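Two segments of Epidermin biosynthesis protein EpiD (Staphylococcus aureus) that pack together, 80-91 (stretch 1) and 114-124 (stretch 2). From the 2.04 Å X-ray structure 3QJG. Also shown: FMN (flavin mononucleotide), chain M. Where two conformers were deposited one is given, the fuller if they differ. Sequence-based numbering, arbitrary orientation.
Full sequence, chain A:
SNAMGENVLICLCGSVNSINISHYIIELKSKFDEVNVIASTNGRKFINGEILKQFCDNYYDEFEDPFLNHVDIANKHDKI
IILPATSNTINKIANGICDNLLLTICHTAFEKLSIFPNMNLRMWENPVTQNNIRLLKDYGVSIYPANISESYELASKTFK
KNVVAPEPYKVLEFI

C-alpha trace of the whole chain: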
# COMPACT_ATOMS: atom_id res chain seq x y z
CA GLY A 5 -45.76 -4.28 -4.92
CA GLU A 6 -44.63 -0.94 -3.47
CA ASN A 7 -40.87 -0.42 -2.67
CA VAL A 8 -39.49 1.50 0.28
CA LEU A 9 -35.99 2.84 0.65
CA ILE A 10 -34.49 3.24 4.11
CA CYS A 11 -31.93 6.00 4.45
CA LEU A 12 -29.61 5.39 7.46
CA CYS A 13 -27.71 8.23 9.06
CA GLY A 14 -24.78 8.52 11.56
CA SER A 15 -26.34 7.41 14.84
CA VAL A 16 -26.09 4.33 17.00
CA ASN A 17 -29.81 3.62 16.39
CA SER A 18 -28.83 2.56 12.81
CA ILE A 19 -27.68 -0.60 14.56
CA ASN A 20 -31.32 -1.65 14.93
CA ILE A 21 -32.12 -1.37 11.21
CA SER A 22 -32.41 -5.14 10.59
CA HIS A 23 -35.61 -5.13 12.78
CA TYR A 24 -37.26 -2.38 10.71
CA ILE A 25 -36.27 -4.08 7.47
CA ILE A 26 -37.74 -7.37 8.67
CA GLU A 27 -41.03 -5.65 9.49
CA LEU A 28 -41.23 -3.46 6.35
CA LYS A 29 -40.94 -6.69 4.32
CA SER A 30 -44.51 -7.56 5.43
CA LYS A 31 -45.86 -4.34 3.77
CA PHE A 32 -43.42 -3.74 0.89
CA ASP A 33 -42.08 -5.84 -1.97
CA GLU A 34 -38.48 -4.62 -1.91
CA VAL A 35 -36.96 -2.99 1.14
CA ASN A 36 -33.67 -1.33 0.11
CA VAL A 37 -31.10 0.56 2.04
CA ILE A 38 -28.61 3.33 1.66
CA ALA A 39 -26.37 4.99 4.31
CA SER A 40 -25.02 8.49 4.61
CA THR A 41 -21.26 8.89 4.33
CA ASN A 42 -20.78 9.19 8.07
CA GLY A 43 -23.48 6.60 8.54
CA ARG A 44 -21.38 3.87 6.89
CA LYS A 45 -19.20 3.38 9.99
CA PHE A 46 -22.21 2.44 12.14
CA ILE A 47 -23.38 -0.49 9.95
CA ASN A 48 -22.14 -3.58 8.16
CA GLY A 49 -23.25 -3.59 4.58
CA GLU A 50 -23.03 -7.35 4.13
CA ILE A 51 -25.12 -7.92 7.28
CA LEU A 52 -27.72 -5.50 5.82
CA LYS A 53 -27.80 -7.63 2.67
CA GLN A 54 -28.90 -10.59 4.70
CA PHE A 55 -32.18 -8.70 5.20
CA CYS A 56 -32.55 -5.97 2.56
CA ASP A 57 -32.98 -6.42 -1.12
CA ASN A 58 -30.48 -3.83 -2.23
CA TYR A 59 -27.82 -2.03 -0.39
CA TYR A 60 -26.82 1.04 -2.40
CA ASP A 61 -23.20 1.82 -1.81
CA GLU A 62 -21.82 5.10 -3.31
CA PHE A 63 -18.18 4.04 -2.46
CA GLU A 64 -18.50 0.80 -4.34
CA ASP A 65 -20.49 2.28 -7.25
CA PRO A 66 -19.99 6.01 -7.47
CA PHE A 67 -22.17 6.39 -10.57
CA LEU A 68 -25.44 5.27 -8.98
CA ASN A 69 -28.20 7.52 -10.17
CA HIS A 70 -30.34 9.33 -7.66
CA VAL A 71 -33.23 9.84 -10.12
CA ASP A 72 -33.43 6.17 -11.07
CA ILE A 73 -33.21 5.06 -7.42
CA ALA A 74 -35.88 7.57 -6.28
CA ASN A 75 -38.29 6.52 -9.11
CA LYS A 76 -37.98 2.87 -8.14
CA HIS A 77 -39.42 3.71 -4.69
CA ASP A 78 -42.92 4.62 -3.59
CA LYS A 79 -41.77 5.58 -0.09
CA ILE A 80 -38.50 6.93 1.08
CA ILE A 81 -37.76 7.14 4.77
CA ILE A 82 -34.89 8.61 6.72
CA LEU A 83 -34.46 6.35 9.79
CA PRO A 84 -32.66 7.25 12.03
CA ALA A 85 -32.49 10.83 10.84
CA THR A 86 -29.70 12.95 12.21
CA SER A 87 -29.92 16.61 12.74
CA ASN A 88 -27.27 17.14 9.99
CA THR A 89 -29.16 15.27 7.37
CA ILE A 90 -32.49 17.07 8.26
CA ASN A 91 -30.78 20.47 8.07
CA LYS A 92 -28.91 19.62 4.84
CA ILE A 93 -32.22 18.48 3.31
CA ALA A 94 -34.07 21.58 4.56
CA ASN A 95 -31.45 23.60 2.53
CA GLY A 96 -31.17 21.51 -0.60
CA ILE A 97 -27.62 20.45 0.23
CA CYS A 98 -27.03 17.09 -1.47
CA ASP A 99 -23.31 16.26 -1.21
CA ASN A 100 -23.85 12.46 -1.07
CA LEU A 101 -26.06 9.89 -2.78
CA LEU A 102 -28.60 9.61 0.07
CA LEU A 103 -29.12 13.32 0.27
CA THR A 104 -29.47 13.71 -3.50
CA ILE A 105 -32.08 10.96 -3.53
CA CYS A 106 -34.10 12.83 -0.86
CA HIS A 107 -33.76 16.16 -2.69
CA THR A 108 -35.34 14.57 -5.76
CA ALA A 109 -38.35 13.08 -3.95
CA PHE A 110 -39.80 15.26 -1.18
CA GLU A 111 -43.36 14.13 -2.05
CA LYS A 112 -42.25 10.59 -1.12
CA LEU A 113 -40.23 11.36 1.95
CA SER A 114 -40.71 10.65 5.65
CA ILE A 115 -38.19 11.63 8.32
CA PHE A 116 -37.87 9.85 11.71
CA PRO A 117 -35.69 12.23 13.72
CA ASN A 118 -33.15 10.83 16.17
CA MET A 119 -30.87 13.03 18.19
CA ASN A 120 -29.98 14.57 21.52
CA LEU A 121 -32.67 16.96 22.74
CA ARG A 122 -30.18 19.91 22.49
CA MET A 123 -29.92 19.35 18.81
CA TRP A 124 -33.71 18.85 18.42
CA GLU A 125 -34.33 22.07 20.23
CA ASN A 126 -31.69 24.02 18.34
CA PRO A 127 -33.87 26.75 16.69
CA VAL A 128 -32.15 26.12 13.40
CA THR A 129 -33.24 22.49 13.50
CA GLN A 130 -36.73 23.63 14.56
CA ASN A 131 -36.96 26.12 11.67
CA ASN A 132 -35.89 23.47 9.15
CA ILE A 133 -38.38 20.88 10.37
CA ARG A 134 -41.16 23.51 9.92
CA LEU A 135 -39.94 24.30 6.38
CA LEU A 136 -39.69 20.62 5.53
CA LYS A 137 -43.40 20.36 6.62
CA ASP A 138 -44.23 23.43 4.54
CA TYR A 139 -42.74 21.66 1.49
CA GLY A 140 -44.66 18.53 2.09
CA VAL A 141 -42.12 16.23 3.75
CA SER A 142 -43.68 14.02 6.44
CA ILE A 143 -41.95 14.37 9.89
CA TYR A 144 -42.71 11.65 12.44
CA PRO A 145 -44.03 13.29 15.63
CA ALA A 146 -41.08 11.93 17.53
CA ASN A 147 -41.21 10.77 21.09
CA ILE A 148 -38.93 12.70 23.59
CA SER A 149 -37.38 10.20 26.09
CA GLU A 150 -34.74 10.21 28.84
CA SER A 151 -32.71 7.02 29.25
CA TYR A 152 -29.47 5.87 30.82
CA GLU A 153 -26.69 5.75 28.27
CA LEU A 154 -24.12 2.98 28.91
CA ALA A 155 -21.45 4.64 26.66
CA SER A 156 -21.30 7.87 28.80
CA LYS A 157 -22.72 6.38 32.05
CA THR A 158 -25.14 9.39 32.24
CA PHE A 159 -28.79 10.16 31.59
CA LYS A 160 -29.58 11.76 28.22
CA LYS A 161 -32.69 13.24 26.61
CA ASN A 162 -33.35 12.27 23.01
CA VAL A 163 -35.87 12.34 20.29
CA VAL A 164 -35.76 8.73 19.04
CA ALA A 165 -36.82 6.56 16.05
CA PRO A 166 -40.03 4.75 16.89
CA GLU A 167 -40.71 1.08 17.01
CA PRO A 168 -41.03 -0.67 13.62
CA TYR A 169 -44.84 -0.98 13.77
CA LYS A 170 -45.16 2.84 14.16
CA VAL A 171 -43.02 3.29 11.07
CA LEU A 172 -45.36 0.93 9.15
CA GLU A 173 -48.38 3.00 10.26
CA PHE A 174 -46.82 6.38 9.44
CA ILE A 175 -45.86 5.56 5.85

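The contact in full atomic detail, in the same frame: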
# COMPACT_ATOMS: atom_id res chain seq x y z
N ILE A 80 -39.83 6.78 0.64
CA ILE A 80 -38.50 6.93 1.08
C ILE A 80 -38.56 7.46 2.48
O ILE A 80 -39.27 8.49 2.76
CB ILE A 80 -37.69 7.94 0.18
CG1 ILE A 80 -37.75 7.42 -1.27
CG2 ILE A 80 -36.28 8.10 0.73
CD1 ILE A 80 -37.08 8.22 -2.34
N ILE A 81 -37.81 6.78 3.36
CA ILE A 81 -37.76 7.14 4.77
C ILE A 81 -36.33 7.42 5.24
O ILE A 81 -35.39 6.73 4.89
CB ILE A 81 -38.44 6.10 5.67
CG1 ILE A 81 -37.64 4.81 5.88
CG2 ILE A 81 -39.86 5.65 5.12
CD1 ILE A 81 -38.35 3.93 6.92
N ILE A 82 -36.16 8.46 6.06
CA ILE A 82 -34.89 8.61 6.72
C ILE A 82 -35.01 8.11 8.18
O ILE A 82 -35.72 8.70 9.02
CB ILE A 82 -34.37 10.04 6.63
CG1 ILE A 82 -34.57 10.60 5.22
CG2 ILE A 82 -32.91 10.07 7.01
CD1 ILE A 82 -34.12 12.00 5.06
N LEU A 83 -34.34 7.00 8.48
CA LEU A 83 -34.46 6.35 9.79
C LEU A 83 -33.18 5.59 10.15
O LEU A 83 -32.81 4.64 9.44
CB LEU A 83 -35.66 5.38 9.79
CG LEU A 83 -36.06 4.93 11.20
CD1 LEU A 83 -37.48 4.42 11.28
CD2 LEU A 83 -35.07 3.92 11.76
N PRO A 84 -32.49 6.02 11.22
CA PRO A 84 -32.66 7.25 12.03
C PRO A 84 -32.18 8.47 11.25
O PRO A 84 -31.21 8.35 10.50
CB PRO A 84 -31.70 7.04 13.18
CG PRO A 84 -30.65 6.05 12.62
CD PRO A 84 -31.37 5.19 11.68
N ALA A 85 -32.78 9.62 11.52
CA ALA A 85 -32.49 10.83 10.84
C ALA A 85 -31.77 11.69 11.83
O ALA A 85 -32.36 12.03 12.85
CB ALA A 85 -33.80 11.57 10.39
N THR A 86 -30.51 12.02 11.49
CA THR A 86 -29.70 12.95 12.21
C THR A 86 -30.12 14.35 11.96
O THR A 86 -30.70 14.67 10.89
CB THR A 86 -28.22 12.88 11.77
OG1 THR A 86 -28.11 13.04 10.35
CG2 THR A 86 -27.59 11.57 12.20
N SER A 87 -29.78 15.20 12.93
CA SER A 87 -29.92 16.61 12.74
C SER A 87 -29.22 17.15 11.48
O SER A 87 -29.80 18.00 10.76
CB SER A 87 -29.39 17.31 13.97
OG SER A 87 -29.82 18.63 13.95
N ASN A 88 -27.98 16.69 11.18
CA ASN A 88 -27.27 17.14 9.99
C ASN A 88 -28.00 16.87 8.74
O ASN A 88 -28.06 17.77 7.89
CB ASN A 88 -25.87 16.47 9.92
CG ASN A 88 -25.18 16.63 8.61
OD1 ASN A 88 -24.69 17.68 8.32
ND2 ASN A 88 -25.02 15.49 7.83
N THR A 89 -28.42 15.59 8.53
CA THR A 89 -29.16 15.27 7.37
C THR A 89 -30.48 16.10 7.25
O THR A 89 -30.76 16.64 6.19
CB THR A 89 -29.39 13.77 7.27
OG1 THR A 89 -28.14 13.11 6.96
CG2 THR A 89 -30.43 13.41 6.23
N ILE A 90 -31.22 16.30 8.33
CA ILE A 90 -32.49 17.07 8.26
C ILE A 90 -32.19 18.52 7.77
O ILE A 90 -32.87 19.08 6.85
CB ILE A 90 -33.23 17.00 9.64
CG1 ILE A 90 -33.90 15.65 9.80
CG2 ILE A 90 -34.25 18.17 9.88
CD1 ILE A 90 -34.28 15.30 11.22
N ASN A 91 -31.14 19.09 8.34
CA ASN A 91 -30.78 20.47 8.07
C ASN A 91 -30.13 20.64 6.65
O ASN A 91 -30.29 21.69 5.97
CB ASN A 91 -29.87 21.00 9.15
CG ASN A 91 -30.54 21.08 10.48
OD1 ASN A 91 -31.72 21.47 10.58
ND2 ASN A 91 -29.82 20.68 11.52
N SER A 114 -40.31 10.68 4.24
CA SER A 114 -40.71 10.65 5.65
C SER A 114 -39.42 10.63 6.44
O SER A 114 -38.56 9.82 6.16
CB SER A 114 -41.48 9.38 6.00
OG SER A 114 -42.75 9.35 5.42
N ILE A 115 -39.36 11.49 7.46
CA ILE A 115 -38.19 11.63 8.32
C ILE A 115 -38.58 11.20 9.75
O ILE A 115 -39.62 11.62 10.26
CB ILE A 115 -37.68 13.10 8.29
CG1 ILE A 115 -37.19 13.44 6.86
CG2 ILE A 115 -36.57 13.28 9.29
CD1 ILE A 115 -36.83 14.93 6.60
N PHE A 116 -37.77 10.30 10.34
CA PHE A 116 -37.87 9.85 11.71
C PHE A 116 -36.67 10.37 12.49
O PHE A 116 -35.64 9.71 12.55
CB PHE A 116 -37.91 8.35 11.74
CG PHE A 116 -39.09 7.78 11.05
CD1 PHE A 116 -40.26 7.50 11.75
CD2 PHE A 116 -39.06 7.52 9.69
CE1 PHE A 116 -41.36 6.96 11.09
CE2 PHE A 116 -40.16 6.92 9.02
CZ PHE A 116 -41.31 6.66 9.72
N PRO A 117 -36.78 11.58 13.05
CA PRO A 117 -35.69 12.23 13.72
C PRO A 117 -35.15 11.46 14.93
O PRO A 117 -35.91 10.77 15.66
CB PRO A 117 -36.29 13.55 14.22
CG PRO A 117 -37.63 13.71 13.60
CD PRO A 117 -38.02 12.39 13.00
N ASN A 118 -33.85 11.62 15.16
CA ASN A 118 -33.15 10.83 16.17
C ASN A 118 -31.91 11.57 16.63
O ASN A 118 -30.94 11.68 15.89
CB ASN A 118 -32.81 9.46 15.59
CG ASN A 118 -32.42 8.44 16.67
OD1 ASN A 118 -33.23 7.57 17.03
ND2 ASN A 118 -31.17 8.53 17.19
N MET A 119 -31.96 12.16 17.81
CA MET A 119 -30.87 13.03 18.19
C MET A 119 -31.03 13.54 19.59
O MET A 119 -32.13 13.53 20.14
CB MET A 119 -30.84 14.20 17.22
CG MET A 119 -32.08 15.10 17.31
SD MET A 119 -32.12 16.39 16.06
CE MET A 119 -32.61 15.45 14.67
N ASN A 120 -29.93 13.95 20.20
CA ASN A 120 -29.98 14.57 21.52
C ASN A 120 -30.98 15.71 21.52
O ASN A 120 -31.08 16.45 20.56
CB ASN A 120 -28.61 15.12 21.91
CG ASN A 120 -28.58 15.59 23.31
OD1 ASN A 120 -28.72 16.79 23.57
ND2 ASN A 120 -28.42 14.66 24.25
N LEU A 121 -31.73 15.84 22.60
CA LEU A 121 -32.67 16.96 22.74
C LEU A 121 -32.08 18.35 22.42
O LEU A 121 -32.78 19.21 21.88
CB LEU A 121 -33.20 17.00 24.15
CG LEU A 121 -34.32 17.98 24.43
CD1 LEU A 121 -35.44 17.73 23.46
CD2 LEU A 121 -34.77 17.78 25.87
N ARG A 122 -30.80 18.59 22.74
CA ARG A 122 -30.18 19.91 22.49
C ARG A 122 -30.15 20.21 21.03
O ARG A 122 -30.25 21.38 20.63
CB ARG A 122 -28.72 19.94 22.97
CG ARG A 122 -28.58 19.79 24.44
CD ARG A 122 -27.18 19.39 24.85
NE ARG A 122 -27.09 19.61 26.28
CZ ARG A 122 -26.99 18.68 27.23
NH1 ARG A 122 -26.89 17.39 26.92
NH2 ARG A 122 -26.96 19.06 28.50
N MET A 123 -30.00 19.17 20.23
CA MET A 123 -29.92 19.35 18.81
C MET A 123 -31.32 19.50 18.24
O MET A 123 -31.53 20.27 17.31
CB MET A 123 -29.18 18.19 18.18
CG MET A 123 -27.79 17.89 18.80
SD MET A 123 -27.26 16.23 18.30
CE MET A 123 -26.36 16.64 16.81
N TRP A 124 -32.28 18.77 18.81
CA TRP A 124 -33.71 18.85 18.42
C TRP A 124 -34.23 20.24 18.70
O TRP A 124 -35.02 20.79 17.94
CB TRP A 124 -34.55 17.82 19.20
CG TRP A 124 -36.03 17.73 18.78
CD1 TRP A 124 -37.14 17.82 19.61
CD2 TRP A 124 -36.54 17.50 17.46
NE1 TRP A 124 -38.29 17.71 18.87
CE2 TRP A 124 -37.97 17.50 17.56
CE3 TRP A 124 -35.95 17.33 16.21
CZ2 TRP A 124 -38.81 17.32 16.45
CZ3 TRP A 124 -36.78 17.13 15.08
CH2 TRP A 124 -38.21 17.15 15.22
N1 FMN M . -26.16 12.74 15.38
C2 FMN M . -27.53 12.80 15.37
O2 FMN M . -28.08 13.75 14.83
N3 FMN M . -28.27 11.85 16.00
C4 FMN M . -27.68 10.81 16.63
O4 FMN M . -28.42 10.02 17.17
C4A FMN M . -26.29 10.70 16.67
N5 FMN M . -25.64 9.66 17.29
C5A FMN M . -24.28 9.57 17.24
C6 FMN M . -23.63 8.55 17.91
C7 FMN M . -22.26 8.47 17.86
C7M FMN M . -21.51 7.36 18.54
C8 FMN M . -21.53 9.44 17.16
C8M FMN M . -20.02 9.44 17.11
C9 FMN M . -22.18 10.49 16.54
C9A FMN M . -23.56 10.57 16.57
N10 FMN M . -24.20 11.64 15.96
C10 FMN M . -25.55 11.69 16.01
C1' FMN M . -23.49 12.75 15.21
C2' FMN M . -23.59 12.54 13.71
O2' FMN M . -23.19 11.20 13.36
C3' FMN M . -22.80 13.62 13.08
O3' FMN M . -23.38 14.93 13.34
C4' FMN M . -22.65 13.40 11.57
O4' FMN M . -22.01 14.51 10.97
C5' FMN M . -23.96 13.28 10.86
O5' FMN M . -23.65 12.86 9.55
P FMN M . -24.79 12.26 8.58
O1P FMN M . -24.28 12.43 7.18
O2P FMN M . -26.05 13.02 8.81
O3P FMN M . -25.01 10.81 8.63
O HOH W 1 -42.67 8.29 3.00

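The framework of this contact is a parallel pairing of two strands, 80-82 and 114-117, whose axes cross at only 17°. Because parallel strands share a direction, the backbone bonds alternate: Ser 114 N donates to Ile 80 O (2.8 Å), Ile 82 N to Ser 114 O (2.8 Å), and Phe 116 N to Ile 82 O (2.9 Å). Ser 114 and Ile 82 thus each bond through both N and O. The register then slips by one residue at a bulge, where the cis peptide bond before Pro 84 lies within a corner of the chain. Pro 84 has no N-H to offer a neighbouring strand, and the pairing resumes beyond it: Ala 85 N donates to Phe 116 O (3.0 Å), and Asn 118 N makes a weak bond to Ala 85 O (2.8 Å, 128° at the hydrogen). Pro 117 has no N-H; its CA lies 3.4 Å from Ala 85 O, a CA-H...O contact of the kind Ile 81 CA also makes with Ser 114 O (3.1 Å).

Apolar packing dominates the face carrying Ile 82 and Ile 115; on the other face Ile 81 lies beside the small polar Ser 114, whose OG is 2.6 Å from the O of water 1. Ile 82 CD1 lies 3.8 Å from Ile 115 CG1. Ile 115 CG2 also meets Ala 85 CB at 3.4 Å and Ile 90 CG1 at 3.6 Å, so this branched residue fills the space between strand and helix; the small methyl of Ala 85 allows a close approach. Ile 90 extends the patch, its CD1 reaching Met 119 CE at 3.8 Å. Met 119, long and flexible, also brings its SD within 3.6 Å of Ser 87 CB.

The flat ring of Phe 116 offers a broad face to the Leu 83 methyl: Leu 83 CD1 sits over it, 4.0 Å from the ring centroid and 23° off the normal, a CH-pi arrangement, while Ile 81 CB lies at the edge, 3.9 Å from Phe 116 CE2.

Polar side chains concentrate where the helices begin and where FMN binds. Thr 86 OG1 caps its helix by accepting from Thr 89 N (3.1 Å) and donates to FMN O2P (2.6 Å); Thr 89 OG1 and Asn 88 ND2 also donate to O2P, each at 2.8 Å. The flavin ring joins the two stretches: Ser 87 N donates to FMN O2 (2.9 Å), while Asn 118 O accepts from FMN N3 (2.7 Å) and Asn 118 ND2 donates to FMN O4 (3.1 Å). In the second stretch, Asn 120 OD1 caps the other helix through Arg 122 N (2.9 Å).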